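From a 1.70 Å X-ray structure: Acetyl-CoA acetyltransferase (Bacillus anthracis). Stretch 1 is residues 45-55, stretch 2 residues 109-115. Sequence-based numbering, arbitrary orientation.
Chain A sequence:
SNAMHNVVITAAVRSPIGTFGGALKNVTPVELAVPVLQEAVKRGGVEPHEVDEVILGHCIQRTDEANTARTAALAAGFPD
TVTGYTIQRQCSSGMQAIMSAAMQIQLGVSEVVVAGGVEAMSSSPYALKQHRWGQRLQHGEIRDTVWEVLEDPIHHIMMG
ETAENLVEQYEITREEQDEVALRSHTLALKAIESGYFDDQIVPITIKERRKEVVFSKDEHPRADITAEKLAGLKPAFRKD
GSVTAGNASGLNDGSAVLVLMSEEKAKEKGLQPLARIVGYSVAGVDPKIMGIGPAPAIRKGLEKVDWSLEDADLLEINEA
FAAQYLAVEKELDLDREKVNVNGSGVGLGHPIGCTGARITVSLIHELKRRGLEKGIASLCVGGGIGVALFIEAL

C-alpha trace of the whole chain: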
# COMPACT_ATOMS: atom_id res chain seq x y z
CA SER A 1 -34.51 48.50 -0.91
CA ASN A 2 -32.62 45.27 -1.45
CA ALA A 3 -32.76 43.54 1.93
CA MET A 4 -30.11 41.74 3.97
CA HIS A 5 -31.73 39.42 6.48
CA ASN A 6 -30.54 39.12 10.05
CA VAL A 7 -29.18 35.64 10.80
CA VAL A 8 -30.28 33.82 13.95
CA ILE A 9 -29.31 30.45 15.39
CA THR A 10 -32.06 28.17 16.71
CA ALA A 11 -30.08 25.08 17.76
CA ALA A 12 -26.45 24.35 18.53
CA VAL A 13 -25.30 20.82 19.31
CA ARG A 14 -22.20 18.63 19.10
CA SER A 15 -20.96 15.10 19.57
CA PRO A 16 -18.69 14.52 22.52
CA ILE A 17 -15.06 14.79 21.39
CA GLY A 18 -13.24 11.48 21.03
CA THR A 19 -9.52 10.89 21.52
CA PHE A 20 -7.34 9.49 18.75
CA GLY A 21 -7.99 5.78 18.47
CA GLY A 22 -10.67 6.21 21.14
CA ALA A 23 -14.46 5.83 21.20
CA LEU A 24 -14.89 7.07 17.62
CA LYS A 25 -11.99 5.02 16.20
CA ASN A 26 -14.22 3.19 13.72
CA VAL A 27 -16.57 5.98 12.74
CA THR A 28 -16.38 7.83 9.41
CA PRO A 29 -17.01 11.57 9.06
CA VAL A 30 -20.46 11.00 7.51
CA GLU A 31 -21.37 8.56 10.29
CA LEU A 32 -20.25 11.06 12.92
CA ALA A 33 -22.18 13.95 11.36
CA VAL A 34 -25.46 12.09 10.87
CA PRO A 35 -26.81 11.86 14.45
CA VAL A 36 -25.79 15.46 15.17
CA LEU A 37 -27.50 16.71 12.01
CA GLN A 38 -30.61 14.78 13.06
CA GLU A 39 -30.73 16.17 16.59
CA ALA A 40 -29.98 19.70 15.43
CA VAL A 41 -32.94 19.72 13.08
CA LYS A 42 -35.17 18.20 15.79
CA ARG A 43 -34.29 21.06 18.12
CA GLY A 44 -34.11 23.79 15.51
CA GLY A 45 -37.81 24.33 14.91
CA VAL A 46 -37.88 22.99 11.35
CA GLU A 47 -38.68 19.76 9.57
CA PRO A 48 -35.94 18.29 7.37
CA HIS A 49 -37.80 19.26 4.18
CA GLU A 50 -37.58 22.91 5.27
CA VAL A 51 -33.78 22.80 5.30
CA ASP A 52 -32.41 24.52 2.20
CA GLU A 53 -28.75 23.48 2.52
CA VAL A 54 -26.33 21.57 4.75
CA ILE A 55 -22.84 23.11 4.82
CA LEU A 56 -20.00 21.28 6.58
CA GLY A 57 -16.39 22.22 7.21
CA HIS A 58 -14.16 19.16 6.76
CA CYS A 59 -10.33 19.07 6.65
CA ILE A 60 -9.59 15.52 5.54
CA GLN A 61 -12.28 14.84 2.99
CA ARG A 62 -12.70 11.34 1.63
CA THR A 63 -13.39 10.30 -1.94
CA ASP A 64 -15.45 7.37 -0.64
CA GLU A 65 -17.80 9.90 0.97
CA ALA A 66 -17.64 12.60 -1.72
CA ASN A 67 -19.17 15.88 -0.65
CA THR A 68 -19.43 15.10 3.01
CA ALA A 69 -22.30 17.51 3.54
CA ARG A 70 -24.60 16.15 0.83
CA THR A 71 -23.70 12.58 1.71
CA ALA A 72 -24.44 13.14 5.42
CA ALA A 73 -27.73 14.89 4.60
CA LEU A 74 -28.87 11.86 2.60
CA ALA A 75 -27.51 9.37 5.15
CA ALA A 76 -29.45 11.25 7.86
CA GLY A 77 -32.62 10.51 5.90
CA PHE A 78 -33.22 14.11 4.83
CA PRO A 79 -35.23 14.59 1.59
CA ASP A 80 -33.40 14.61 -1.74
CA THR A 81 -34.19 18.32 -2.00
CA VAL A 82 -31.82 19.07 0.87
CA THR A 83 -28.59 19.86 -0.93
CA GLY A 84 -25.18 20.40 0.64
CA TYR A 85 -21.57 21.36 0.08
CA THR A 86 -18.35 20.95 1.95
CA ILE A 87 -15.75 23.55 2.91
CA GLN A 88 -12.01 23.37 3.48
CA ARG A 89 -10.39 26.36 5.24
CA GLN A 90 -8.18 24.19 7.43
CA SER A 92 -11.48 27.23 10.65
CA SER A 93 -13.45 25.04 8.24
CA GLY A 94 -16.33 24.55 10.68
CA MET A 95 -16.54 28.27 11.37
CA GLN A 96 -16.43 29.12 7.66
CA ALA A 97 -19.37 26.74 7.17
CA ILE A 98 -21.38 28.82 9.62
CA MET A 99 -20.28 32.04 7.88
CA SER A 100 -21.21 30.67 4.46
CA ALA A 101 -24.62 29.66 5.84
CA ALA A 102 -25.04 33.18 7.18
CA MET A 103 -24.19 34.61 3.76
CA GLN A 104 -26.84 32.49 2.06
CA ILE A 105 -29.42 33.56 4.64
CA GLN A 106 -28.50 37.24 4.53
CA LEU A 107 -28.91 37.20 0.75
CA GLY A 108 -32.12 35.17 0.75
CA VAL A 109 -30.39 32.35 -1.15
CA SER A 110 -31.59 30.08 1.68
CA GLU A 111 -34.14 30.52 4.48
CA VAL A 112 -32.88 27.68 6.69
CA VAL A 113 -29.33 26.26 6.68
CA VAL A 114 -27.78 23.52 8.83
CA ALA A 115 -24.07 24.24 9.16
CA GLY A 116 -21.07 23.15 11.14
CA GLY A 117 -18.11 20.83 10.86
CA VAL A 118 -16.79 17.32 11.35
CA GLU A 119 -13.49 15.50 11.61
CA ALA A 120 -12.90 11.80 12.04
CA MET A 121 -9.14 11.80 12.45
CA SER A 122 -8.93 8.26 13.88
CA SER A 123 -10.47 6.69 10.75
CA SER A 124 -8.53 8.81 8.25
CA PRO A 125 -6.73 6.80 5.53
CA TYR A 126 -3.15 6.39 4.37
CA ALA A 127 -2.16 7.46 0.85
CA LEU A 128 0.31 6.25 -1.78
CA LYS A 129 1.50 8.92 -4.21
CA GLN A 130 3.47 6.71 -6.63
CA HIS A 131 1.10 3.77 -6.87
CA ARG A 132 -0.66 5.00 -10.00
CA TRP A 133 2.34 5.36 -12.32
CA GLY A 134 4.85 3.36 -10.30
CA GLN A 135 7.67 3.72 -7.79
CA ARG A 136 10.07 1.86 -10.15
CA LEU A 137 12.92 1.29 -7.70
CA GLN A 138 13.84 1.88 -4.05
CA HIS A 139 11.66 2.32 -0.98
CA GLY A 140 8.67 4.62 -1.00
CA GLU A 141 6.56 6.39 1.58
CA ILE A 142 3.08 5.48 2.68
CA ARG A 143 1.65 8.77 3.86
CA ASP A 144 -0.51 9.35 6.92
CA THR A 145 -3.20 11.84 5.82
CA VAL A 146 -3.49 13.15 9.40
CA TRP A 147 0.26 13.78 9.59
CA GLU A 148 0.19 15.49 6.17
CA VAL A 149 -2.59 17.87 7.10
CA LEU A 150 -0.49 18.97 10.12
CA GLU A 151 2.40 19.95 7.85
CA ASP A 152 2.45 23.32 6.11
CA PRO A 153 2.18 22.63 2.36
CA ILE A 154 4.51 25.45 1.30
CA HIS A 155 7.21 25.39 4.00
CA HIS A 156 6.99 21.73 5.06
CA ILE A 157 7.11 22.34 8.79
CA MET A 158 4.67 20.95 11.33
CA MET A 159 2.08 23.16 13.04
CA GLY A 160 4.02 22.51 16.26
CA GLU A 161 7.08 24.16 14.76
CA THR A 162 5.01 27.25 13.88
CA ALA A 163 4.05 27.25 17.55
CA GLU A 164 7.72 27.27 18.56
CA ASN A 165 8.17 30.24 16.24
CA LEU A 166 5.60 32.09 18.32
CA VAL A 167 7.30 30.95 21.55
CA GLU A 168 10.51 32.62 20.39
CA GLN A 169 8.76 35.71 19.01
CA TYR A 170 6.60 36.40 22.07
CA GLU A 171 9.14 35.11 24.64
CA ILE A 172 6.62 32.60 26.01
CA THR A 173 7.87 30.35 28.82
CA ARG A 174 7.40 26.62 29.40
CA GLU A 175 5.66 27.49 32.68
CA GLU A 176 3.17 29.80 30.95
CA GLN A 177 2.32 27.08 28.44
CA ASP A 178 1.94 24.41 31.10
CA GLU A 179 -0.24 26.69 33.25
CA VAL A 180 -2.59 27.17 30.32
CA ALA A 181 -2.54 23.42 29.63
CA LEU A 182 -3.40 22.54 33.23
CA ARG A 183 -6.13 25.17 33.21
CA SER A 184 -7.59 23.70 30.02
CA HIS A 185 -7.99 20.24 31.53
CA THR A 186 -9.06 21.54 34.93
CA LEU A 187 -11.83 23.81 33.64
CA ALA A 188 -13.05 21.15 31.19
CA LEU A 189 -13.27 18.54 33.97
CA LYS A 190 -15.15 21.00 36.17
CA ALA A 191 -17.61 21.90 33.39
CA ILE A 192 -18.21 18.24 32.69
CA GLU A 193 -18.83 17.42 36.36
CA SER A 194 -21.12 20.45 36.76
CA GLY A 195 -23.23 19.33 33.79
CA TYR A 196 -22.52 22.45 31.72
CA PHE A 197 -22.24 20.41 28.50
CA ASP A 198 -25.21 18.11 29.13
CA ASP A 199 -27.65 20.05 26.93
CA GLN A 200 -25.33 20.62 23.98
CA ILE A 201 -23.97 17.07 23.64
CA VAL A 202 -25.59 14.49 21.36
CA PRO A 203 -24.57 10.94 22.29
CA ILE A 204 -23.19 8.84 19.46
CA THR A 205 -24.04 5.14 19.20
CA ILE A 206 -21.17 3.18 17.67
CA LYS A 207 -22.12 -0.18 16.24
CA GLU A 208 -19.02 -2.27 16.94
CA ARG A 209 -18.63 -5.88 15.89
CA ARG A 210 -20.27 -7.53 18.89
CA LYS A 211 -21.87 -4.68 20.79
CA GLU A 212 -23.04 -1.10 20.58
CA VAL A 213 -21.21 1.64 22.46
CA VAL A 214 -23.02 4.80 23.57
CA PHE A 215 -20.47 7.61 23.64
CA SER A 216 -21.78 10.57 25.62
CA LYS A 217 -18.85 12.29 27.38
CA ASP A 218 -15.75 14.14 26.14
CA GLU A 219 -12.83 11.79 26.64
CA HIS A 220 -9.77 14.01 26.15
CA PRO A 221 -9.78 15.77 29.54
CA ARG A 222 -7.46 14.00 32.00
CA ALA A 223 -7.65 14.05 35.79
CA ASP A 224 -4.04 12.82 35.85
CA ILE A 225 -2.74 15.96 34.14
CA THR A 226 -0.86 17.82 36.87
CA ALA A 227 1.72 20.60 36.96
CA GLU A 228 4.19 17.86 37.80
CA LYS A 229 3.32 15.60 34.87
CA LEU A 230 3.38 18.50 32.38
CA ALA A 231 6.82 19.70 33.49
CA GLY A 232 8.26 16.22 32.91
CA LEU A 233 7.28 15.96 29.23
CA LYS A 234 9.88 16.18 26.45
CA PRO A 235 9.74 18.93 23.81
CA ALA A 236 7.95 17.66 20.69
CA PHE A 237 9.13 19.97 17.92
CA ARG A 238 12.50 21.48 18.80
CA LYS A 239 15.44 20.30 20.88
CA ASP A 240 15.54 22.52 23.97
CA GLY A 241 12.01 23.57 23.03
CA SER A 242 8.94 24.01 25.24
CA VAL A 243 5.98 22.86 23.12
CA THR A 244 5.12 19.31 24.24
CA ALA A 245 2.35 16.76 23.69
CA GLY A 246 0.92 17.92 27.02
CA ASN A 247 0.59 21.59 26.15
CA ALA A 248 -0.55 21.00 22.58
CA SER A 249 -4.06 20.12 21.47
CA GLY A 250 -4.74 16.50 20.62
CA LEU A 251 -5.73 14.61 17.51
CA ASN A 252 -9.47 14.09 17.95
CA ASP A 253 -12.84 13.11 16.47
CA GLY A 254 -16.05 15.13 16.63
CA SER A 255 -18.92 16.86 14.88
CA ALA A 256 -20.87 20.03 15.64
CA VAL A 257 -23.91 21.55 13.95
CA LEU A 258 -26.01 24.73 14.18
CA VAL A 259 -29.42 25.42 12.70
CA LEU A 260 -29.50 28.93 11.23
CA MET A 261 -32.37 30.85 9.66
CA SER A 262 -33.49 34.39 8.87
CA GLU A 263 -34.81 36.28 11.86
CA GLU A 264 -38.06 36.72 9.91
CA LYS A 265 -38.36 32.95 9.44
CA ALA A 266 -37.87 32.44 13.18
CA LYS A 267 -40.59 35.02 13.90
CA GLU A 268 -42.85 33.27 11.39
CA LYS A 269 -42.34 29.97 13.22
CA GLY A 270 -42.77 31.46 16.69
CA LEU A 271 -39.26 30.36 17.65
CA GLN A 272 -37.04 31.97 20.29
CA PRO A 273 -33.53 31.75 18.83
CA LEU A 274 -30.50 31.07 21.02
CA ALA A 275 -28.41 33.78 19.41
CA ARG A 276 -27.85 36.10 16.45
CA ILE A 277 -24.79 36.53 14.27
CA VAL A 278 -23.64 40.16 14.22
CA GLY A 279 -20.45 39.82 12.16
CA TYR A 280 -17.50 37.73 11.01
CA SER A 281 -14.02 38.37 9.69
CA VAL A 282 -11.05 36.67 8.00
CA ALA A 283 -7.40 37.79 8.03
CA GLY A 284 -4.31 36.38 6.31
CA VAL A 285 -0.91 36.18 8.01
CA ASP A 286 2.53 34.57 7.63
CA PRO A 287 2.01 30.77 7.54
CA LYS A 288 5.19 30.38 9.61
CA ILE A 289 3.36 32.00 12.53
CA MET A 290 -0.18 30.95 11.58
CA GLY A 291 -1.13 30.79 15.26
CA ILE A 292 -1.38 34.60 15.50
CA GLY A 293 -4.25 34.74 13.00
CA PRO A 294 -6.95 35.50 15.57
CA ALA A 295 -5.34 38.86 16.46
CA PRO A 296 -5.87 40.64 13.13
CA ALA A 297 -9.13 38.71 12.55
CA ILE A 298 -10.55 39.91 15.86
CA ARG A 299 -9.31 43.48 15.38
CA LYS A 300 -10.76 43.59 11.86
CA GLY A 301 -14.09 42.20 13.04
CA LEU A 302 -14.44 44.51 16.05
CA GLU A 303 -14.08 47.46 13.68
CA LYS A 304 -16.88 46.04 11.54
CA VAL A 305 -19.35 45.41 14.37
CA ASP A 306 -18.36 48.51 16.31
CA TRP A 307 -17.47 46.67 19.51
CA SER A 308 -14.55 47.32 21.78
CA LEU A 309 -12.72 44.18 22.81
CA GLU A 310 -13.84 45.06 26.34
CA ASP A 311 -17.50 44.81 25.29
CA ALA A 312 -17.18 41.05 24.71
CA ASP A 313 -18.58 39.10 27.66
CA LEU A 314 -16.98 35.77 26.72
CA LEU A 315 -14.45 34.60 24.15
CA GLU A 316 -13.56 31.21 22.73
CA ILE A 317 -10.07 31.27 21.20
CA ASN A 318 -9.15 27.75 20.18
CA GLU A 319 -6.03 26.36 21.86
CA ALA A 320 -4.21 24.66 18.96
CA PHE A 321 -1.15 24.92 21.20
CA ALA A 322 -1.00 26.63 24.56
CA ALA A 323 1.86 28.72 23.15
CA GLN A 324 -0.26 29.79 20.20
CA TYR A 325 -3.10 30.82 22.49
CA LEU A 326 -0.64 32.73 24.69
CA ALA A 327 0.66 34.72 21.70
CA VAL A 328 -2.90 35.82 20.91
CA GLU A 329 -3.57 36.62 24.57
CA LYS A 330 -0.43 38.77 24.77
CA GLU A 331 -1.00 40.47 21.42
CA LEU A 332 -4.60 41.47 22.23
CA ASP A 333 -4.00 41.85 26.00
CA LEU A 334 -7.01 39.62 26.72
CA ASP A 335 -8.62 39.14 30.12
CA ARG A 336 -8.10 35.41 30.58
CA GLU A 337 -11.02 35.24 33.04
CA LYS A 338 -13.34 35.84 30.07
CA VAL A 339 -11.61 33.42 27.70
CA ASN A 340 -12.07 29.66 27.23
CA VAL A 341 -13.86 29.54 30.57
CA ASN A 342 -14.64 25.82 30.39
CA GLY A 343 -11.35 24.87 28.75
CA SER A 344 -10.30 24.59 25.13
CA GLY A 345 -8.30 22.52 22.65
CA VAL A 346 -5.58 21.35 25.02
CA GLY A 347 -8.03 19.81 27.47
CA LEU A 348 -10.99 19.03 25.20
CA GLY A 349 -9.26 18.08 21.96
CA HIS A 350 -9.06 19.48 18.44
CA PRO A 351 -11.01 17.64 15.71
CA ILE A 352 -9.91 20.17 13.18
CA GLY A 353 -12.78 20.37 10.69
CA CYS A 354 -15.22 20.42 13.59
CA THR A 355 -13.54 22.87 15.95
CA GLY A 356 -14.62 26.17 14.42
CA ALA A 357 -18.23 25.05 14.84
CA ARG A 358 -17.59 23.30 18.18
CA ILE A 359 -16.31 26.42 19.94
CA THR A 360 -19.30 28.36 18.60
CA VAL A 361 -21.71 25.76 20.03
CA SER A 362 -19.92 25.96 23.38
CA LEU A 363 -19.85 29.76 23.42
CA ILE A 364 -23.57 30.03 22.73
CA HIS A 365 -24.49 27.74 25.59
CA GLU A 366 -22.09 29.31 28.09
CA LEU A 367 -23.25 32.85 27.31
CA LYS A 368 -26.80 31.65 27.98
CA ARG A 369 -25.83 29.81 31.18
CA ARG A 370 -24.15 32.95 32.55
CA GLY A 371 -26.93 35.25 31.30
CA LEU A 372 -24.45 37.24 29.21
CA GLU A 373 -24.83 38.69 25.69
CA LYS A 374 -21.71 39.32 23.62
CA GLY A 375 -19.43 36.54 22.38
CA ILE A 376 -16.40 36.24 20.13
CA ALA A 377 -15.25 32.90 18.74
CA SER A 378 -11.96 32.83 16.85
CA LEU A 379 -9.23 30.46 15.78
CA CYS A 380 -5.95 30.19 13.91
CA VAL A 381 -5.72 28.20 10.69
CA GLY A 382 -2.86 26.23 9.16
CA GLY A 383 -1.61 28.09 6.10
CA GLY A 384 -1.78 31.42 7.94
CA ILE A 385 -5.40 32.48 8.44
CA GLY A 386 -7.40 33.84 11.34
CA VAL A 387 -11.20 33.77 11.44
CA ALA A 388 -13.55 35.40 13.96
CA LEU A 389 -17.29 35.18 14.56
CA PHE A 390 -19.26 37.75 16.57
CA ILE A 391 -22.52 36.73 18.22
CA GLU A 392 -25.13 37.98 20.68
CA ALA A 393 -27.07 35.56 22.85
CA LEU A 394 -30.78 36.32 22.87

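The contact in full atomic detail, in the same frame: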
# COMPACT_ATOMS: atom_id res chain seq x y z
N GLY A 45 -36.52 23.74 15.22
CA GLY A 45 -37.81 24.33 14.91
C GLY A 45 -38.24 24.17 13.46
O GLY A 45 -39.16 24.85 12.99
N VAL A 46 -37.58 23.26 12.75
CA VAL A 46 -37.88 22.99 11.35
C VAL A 46 -37.96 21.50 11.08
O VAL A 46 -37.32 20.70 11.76
CB VAL A 46 -36.79 23.58 10.40
CG1 VAL A 46 -36.88 25.08 10.35
CG2 VAL A 46 -35.39 23.12 10.84
N GLU A 47 -38.74 21.12 10.07
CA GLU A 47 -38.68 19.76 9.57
C GLU A 47 -37.57 19.66 8.54
O GLU A 47 -37.20 20.66 7.90
CB GLU A 47 -40.02 19.36 8.94
CG GLU A 47 -41.16 19.28 9.93
CD GLU A 47 -40.88 18.28 11.04
OE1 GLU A 47 -40.72 17.08 10.74
OE2 GLU A 47 -40.81 18.70 12.22
N PRO A 48 -37.02 18.46 8.35
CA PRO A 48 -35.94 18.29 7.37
C PRO A 48 -36.25 18.89 6.00
O PRO A 48 -35.35 19.49 5.39
CB PRO A 48 -35.80 16.77 7.29
CG PRO A 48 -36.14 16.31 8.67
CD PRO A 48 -37.29 17.21 9.08
N HIS A 49 -37.48 18.76 5.51
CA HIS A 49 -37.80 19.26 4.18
C HIS A 49 -37.67 20.79 4.09
O HIS A 49 -37.56 21.35 3.00
CB HIS A 49 -39.19 18.79 3.73
CG HIS A 49 -40.31 19.52 4.40
ND1 HIS A 49 -40.98 19.01 5.50
CD2 HIS A 49 -40.89 20.71 4.12
CE1 HIS A 49 -41.92 19.86 5.87
NE2 HIS A 49 -41.88 20.90 5.05
N GLU A 50 -37.67 21.46 5.24
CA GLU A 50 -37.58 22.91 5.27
C GLU A 50 -36.13 23.38 5.22
O GLU A 50 -35.86 24.59 5.07
CB GLU A 50 -38.22 23.47 6.53
CG GLU A 50 -39.70 23.25 6.58
CD GLU A 50 -40.29 23.81 7.84
OE1 GLU A 50 -40.66 25.00 7.82
OE2 GLU A 50 -40.35 23.07 8.85
N VAL A 51 -35.20 22.45 5.37
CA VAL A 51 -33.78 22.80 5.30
C VAL A 51 -33.34 23.01 3.86
O VAL A 51 -33.48 22.12 3.02
CB VAL A 51 -32.90 21.70 5.94
CG1 VAL A 51 -31.43 22.07 5.81
CG2 VAL A 51 -33.30 21.50 7.41
N ASP A 52 -32.80 24.19 3.57
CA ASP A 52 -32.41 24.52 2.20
C ASP A 52 -31.02 23.99 1.82
O ASP A 52 -30.75 23.71 0.65
CB ASP A 52 -32.51 26.03 2.00
CG ASP A 52 -33.95 26.53 2.12
OD1 ASP A 52 -34.84 25.93 1.48
OD2 ASP A 52 -34.21 27.50 2.86
N GLU A 53 -30.13 23.85 2.80
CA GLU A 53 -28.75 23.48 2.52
C GLU A 53 -28.11 22.97 3.80
O GLU A 53 -28.43 23.44 4.89
CB GLU A 53 -27.98 24.73 2.07
CG GLU A 53 -26.59 24.49 1.52
CD GLU A 53 -26.61 24.36 0.01
OE1 GLU A 53 -26.54 25.40 -0.68
OE2 GLU A 53 -26.68 23.22 -0.47
N VAL A 54 -27.22 21.99 3.66
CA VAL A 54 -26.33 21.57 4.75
C VAL A 54 -24.92 21.97 4.32
O VAL A 54 -24.50 21.63 3.22
CB VAL A 54 -26.37 20.05 4.96
CG1 VAL A 54 -25.29 19.60 5.95
CG2 VAL A 54 -27.78 19.63 5.45
N ILE A 55 -24.21 22.71 5.15
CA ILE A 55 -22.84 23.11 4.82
C ILE A 55 -21.91 22.64 5.92
O ILE A 55 -22.11 22.99 7.09
CB ILE A 55 -22.72 24.64 4.69
CG1 ILE A 55 -23.81 25.17 3.77
CG2 ILE A 55 -21.32 25.02 4.15
CD1 ILE A 55 -23.75 26.69 3.58
N VAL A 109 -30.69 33.57 -0.38
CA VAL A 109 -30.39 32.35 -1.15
C VAL A 109 -31.03 31.14 -0.46
O VAL A 109 -31.58 30.26 -1.13
CB VAL A 109 -28.88 32.13 -1.28
CG1 VAL A 109 -28.56 30.72 -1.79
CG2 VAL A 109 -28.26 33.20 -2.18
N SER A 110 -30.95 31.11 0.87
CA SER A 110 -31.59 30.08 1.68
C SER A 110 -32.38 30.73 2.81
O SER A 110 -32.04 31.83 3.25
CB SER A 110 -30.55 29.17 2.32
OG SER A 110 -29.76 28.51 1.35
N GLU A 111 -33.41 30.05 3.30
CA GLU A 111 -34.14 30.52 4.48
C GLU A 111 -33.68 29.80 5.74
O GLU A 111 -33.66 30.38 6.81
CB GLU A 111 -35.65 30.36 4.29
CG GLU A 111 -36.22 31.31 3.25
CD GLU A 111 -37.74 31.29 3.22
OE1 GLU A 111 -38.34 30.23 3.47
OE2 GLU A 111 -38.33 32.36 2.96
N VAL A 112 -33.33 28.52 5.58
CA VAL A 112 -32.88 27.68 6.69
C VAL A 112 -31.63 26.92 6.24
O VAL A 112 -31.64 26.26 5.20
CB VAL A 112 -33.96 26.64 7.08
CG1 VAL A 112 -33.46 25.71 8.18
CG2 VAL A 112 -35.23 27.33 7.54
N VAL A 113 -30.54 27.02 7.00
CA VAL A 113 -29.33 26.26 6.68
C VAL A 113 -28.83 25.54 7.92
O VAL A 113 -28.84 26.10 9.02
CB VAL A 113 -28.21 27.18 6.17
CG1 VAL A 113 -26.95 26.36 5.81
CG2 VAL A 113 -28.68 27.99 4.98
N VAL A 114 -28.41 24.28 7.75
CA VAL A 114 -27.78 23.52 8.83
C VAL A 114 -26.28 23.54 8.53
O VAL A 114 -25.86 23.14 7.45
CB VAL A 114 -28.31 22.09 8.88
CG1 VAL A 114 -27.58 21.29 9.94
CG2 VAL A 114 -29.82 22.10 9.17
N ALA A 115 -25.48 24.02 9.47
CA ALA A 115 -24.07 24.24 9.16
C ALA A 115 -23.20 23.92 10.35
O ALA A 115 -23.60 24.12 11.50
CB ALA A 115 -23.84 25.68 8.72

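A side-chain carboxylate can bond backbone amides beside a parallel strand pair, and this acetyl-CoA acetyltransferase offers a compact example. Walking along the second stretch, Val109 stays clear of the partner, while Ser110 points toward it, its CB 3.7 Å from Asp52 CB. The carboxylate of Asp52 then does the work of a backbone acceptor: its OD2 takes hydrogen bonds from Glu111 N (2.7 Å) and Val112 N (3.0 Å), two successive amides converging on one oxygen. Asp52 N reciprocates by donating to Val112 O at 2.9 Å, so a single residue fastens the chain through both side chain and backbone. The side chain of Val112 also makes apolar contacts, with its CG2 4.0 Å from Val46 CG1 and its CG1 4.3 Å from Val51 CG2.

Backbone pairing continues through the parallel strands, whose N-to-C directions differ by 25°. Val113 sets its CG1 3.9 Å from Ile55 CD1. Val114 carries the ladder: its N donates to Glu53 O (3.0 Å) and its O accepts from Ile55 N (2.9 Å), the alternation expected of parallel strands, while Val54 CA approaches Val114 O at 3.2 Å in a CA-H...O contact. Val114 CG2 packs 3.7 Å from Val51 CG1. Ala115 shares the sheet face of Val113 and Ile55, its small CB lying 4.3 Å from Ile55 CB.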